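Local coordinates for protein vanadium-dependent bromoperoxidase (Corallina officinalis, PDB 1QHB) that uses bound vanadate and hydrogen peroxide to halogenate organic substrates, oxidising bromide in the process, and works as a homododecamer, at residues P153-I156 with A157-A160. Numbering follows the deposited sequence.
Sequences PELI and AEMA
E154 and E158 bring their carboxylates together one turn apart near the start of helix 153-167. Their nearest carboxylate oxygens, OE2 of E154 and OE2 of E158, stand 3.9 Å apart, and the two carboxylate planes are turned 54° against each other. One water joins them. It donates to OE2 of E154 at 2.6 Å and to OE2 of E158 at 2.6 Å. With chi1 at -166°, the extended chain of E154 carries its OE2 out to the shared water. E158 instead has CG beside its own N (chi1 -77°), which lays this CG 3.2 Å from the carbonyl O of E154. On the neighbouring side of the helix, L155 and M159 lie side by side, with CD1 of L155 4.1 Å from CG of M159. CD2 of L155 also comes within 4.0 Å of OE1 of E158.

Four backbone hydrogen bonds, each from N of residue i+4 to O of residue i, run along these two turns, from A157 N to P153 O through to A160 N to I156 O. Further out, R213 forms a salt bridge with OE2 of E154, R404 forms one with OE1 of E158, and S554 OG is hydrogen-bonded to OE2 of E158. I156 packs on helix 432-437. Replacing E158 with an alanine is likely to leave R404 without its carboxylate mate, and S554 OG and the water each without a partner. The side chain of E158 lies about 9 Å from that of H551, which probably binds vanadate. Two buried acids this close would repel if both are ionised; the water and the two arginines probably offset that cost.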
ATOM      1  N   PRO A 153     -35.066 -17.119 -40.618  1.00 19.44           N
ATOM      2  CA  PRO A 153     -36.096 -18.150 -40.419  1.00 18.14           C
ATOM      3  C   PRO A 153     -36.649 -18.023 -39.010  1.00 17.04           C
ATOM      4  O   PRO A 153     -37.863 -18.098 -38.756  1.00 17.22           O
ATOM      5  CB  PRO A 153     -35.330 -19.459 -40.581  1.00 19.54           C
ATOM      6  CG  PRO A 153     -34.196 -19.094 -41.491  1.00 21.06           C
ATOM      7  CD  PRO A 153     -33.770 -17.702 -41.043  1.00 19.05           C
ATOM      8  N   GLU A 154     -35.767 -17.813 -38.018  1.00 15.21           N
ATOM      9  CA  GLU A 154     -36.211 -17.647 -36.650  1.00 12.31           C
ATOM     10  C   GLU A 154     -37.315 -16.600 -36.425  1.00 14.45           C
ATOM     11  O   GLU A 154     -38.339 -16.781 -35.729  1.00 11.86           O
ATOM     12  CB  GLU A 154     -35.064 -17.298 -35.722  1.00 12.45           C
ATOM     13  CG  GLU A 154     -35.478 -17.466 -34.253  1.00 13.41           C
ATOM     14  CD  GLU A 154     -34.315 -17.437 -33.275  1.00 17.01           C
ATOM     15  OE1 GLU A 154     -33.176 -17.168 -33.719  1.00 13.10           O
ATOM     16  OE2 GLU A 154     -34.601 -17.707 -32.111  1.00 10.62           O
ATOM     17  N   LEU A 155     -37.121 -15.408 -37.005  1.00 14.22           N
ATOM     18  CA  LEU A 155     -38.063 -14.299 -36.822  1.00 15.37           C
ATOM     19  C   LEU A 155     -39.363 -14.630 -37.532  1.00 15.08           C
ATOM     20  O   LEU A 155     -40.493 -14.361 -37.060  1.00 18.17           O
ATOM     21  CB  LEU A 155     -37.397 -13.024 -37.336  1.00 11.34           C
ATOM     22  CG  LEU A 155     -38.079 -11.665 -37.203  1.00 16.82           C
ATOM     23  CD1 LEU A 155     -39.065 -11.462 -38.347  1.00 12.50           C
ATOM     24  CD2 LEU A 155     -38.829 -11.497 -35.900  1.00 10.87           C
ATOM     25  N   ILE A 156     -39.233 -15.249 -38.717  1.00 14.66           N
ATOM     26  CA  ILE A 156     -40.422 -15.671 -39.457  1.00 15.00           C
ATOM     27  C   ILE A 156     -41.288 -16.556 -38.561  1.00 14.82           C
ATOM     28  O   ILE A 156     -42.491 -16.296 -38.398  1.00 15.34           O
ATOM     29  CB  ILE A 156     -40.043 -16.382 -40.753  1.00 18.63           C
ATOM     30  CG1 ILE A 156     -39.358 -15.398 -41.708  1.00 15.19           C
ATOM     31  CG2 ILE A 156     -41.295 -16.991 -41.391  1.00 13.73           C
ATOM     32  CD1 ILE A 156     -38.663 -16.116 -42.844  1.00 17.72           C
ATOM     33  N   ALA A 157     -40.680 -17.600 -37.989  1.00 12.67           N
ATOM     34  CA  ALA A 157     -41.412 -18.451 -37.065  1.00 11.27           C
ATOM     35  C   ALA A 157     -41.903 -17.704 -35.837  1.00 13.27           C
ATOM     36  O   ALA A 157     -42.921 -18.106 -35.302  1.00 14.66           O
ATOM     37  CB  ALA A 157     -40.483 -19.571 -36.549  1.00 10.28           C
ATOM     38  N   GLU A 158     -41.176 -16.771 -35.232  1.00 13.66           N
ATOM     39  CA  GLU A 158     -41.614 -16.025 -34.084  1.00 13.23           C
ATOM     40  C   GLU A 158     -42.850 -15.191 -34.451  1.00 13.73           C
ATOM     41  O   GLU A 158     -43.756 -15.121 -33.595  1.00 13.16           O
ATOM     42  CB  GLU A 158     -40.493 -15.063 -33.632  1.00  7.45           C
ATOM     43  CG  GLU A 158     -39.407 -15.869 -32.864  1.00 11.63           C
ATOM     44  CD  GLU A 158     -38.342 -14.999 -32.265  1.00 14.58           C
ATOM     45  OE1 GLU A 158     -38.104 -13.834 -32.698  1.00 12.41           O
ATOM     46  OE2 GLU A 158     -37.688 -15.461 -31.307  1.00 13.89           O
ATOM     47  N   MET A 159     -42.828 -14.519 -35.611  1.00 11.15           N
ATOM     48  CA  MET A 159     -43.988 -13.719 -35.998  1.00 13.09           C
ATOM     49  C   MET A 159     -45.210 -14.594 -36.287  1.00 13.44           C
ATOM     50  O   MET A 159     -46.309 -14.293 -35.816  1.00 15.62           O
ATOM     51  CB  MET A 159     -43.733 -12.811 -37.190  1.00  9.81           C
ATOM     52  CG  MET A 159     -42.858 -11.613 -36.887  1.00 11.77           C
ATOM     53  SD  MET A 159     -43.436 -10.648 -35.486  1.00 11.37           S
ATOM     54  CE  MET A 159     -44.917  -9.886 -36.099  1.00  6.56           C
ATOM     55  N   ALA A 160     -45.032 -15.730 -36.943  1.00 14.41           N
ATOM     56  CA  ALA A 160     -46.155 -16.647 -37.228  1.00 13.06           C
ATOM     57  C   ALA A 160     -46.811 -17.053 -35.922  1.00 12.85           C
ATOM     58  O   ALA A 160     -48.029 -16.987 -35.780  1.00 14.13           O
ATOM     59  CB  ALA A 160     -45.692 -17.914 -37.932  1.00  9.45           C
TER
HETATM   60  O   HOH W   1     -37.079 -18.014 -31.324  1.00 13.14           O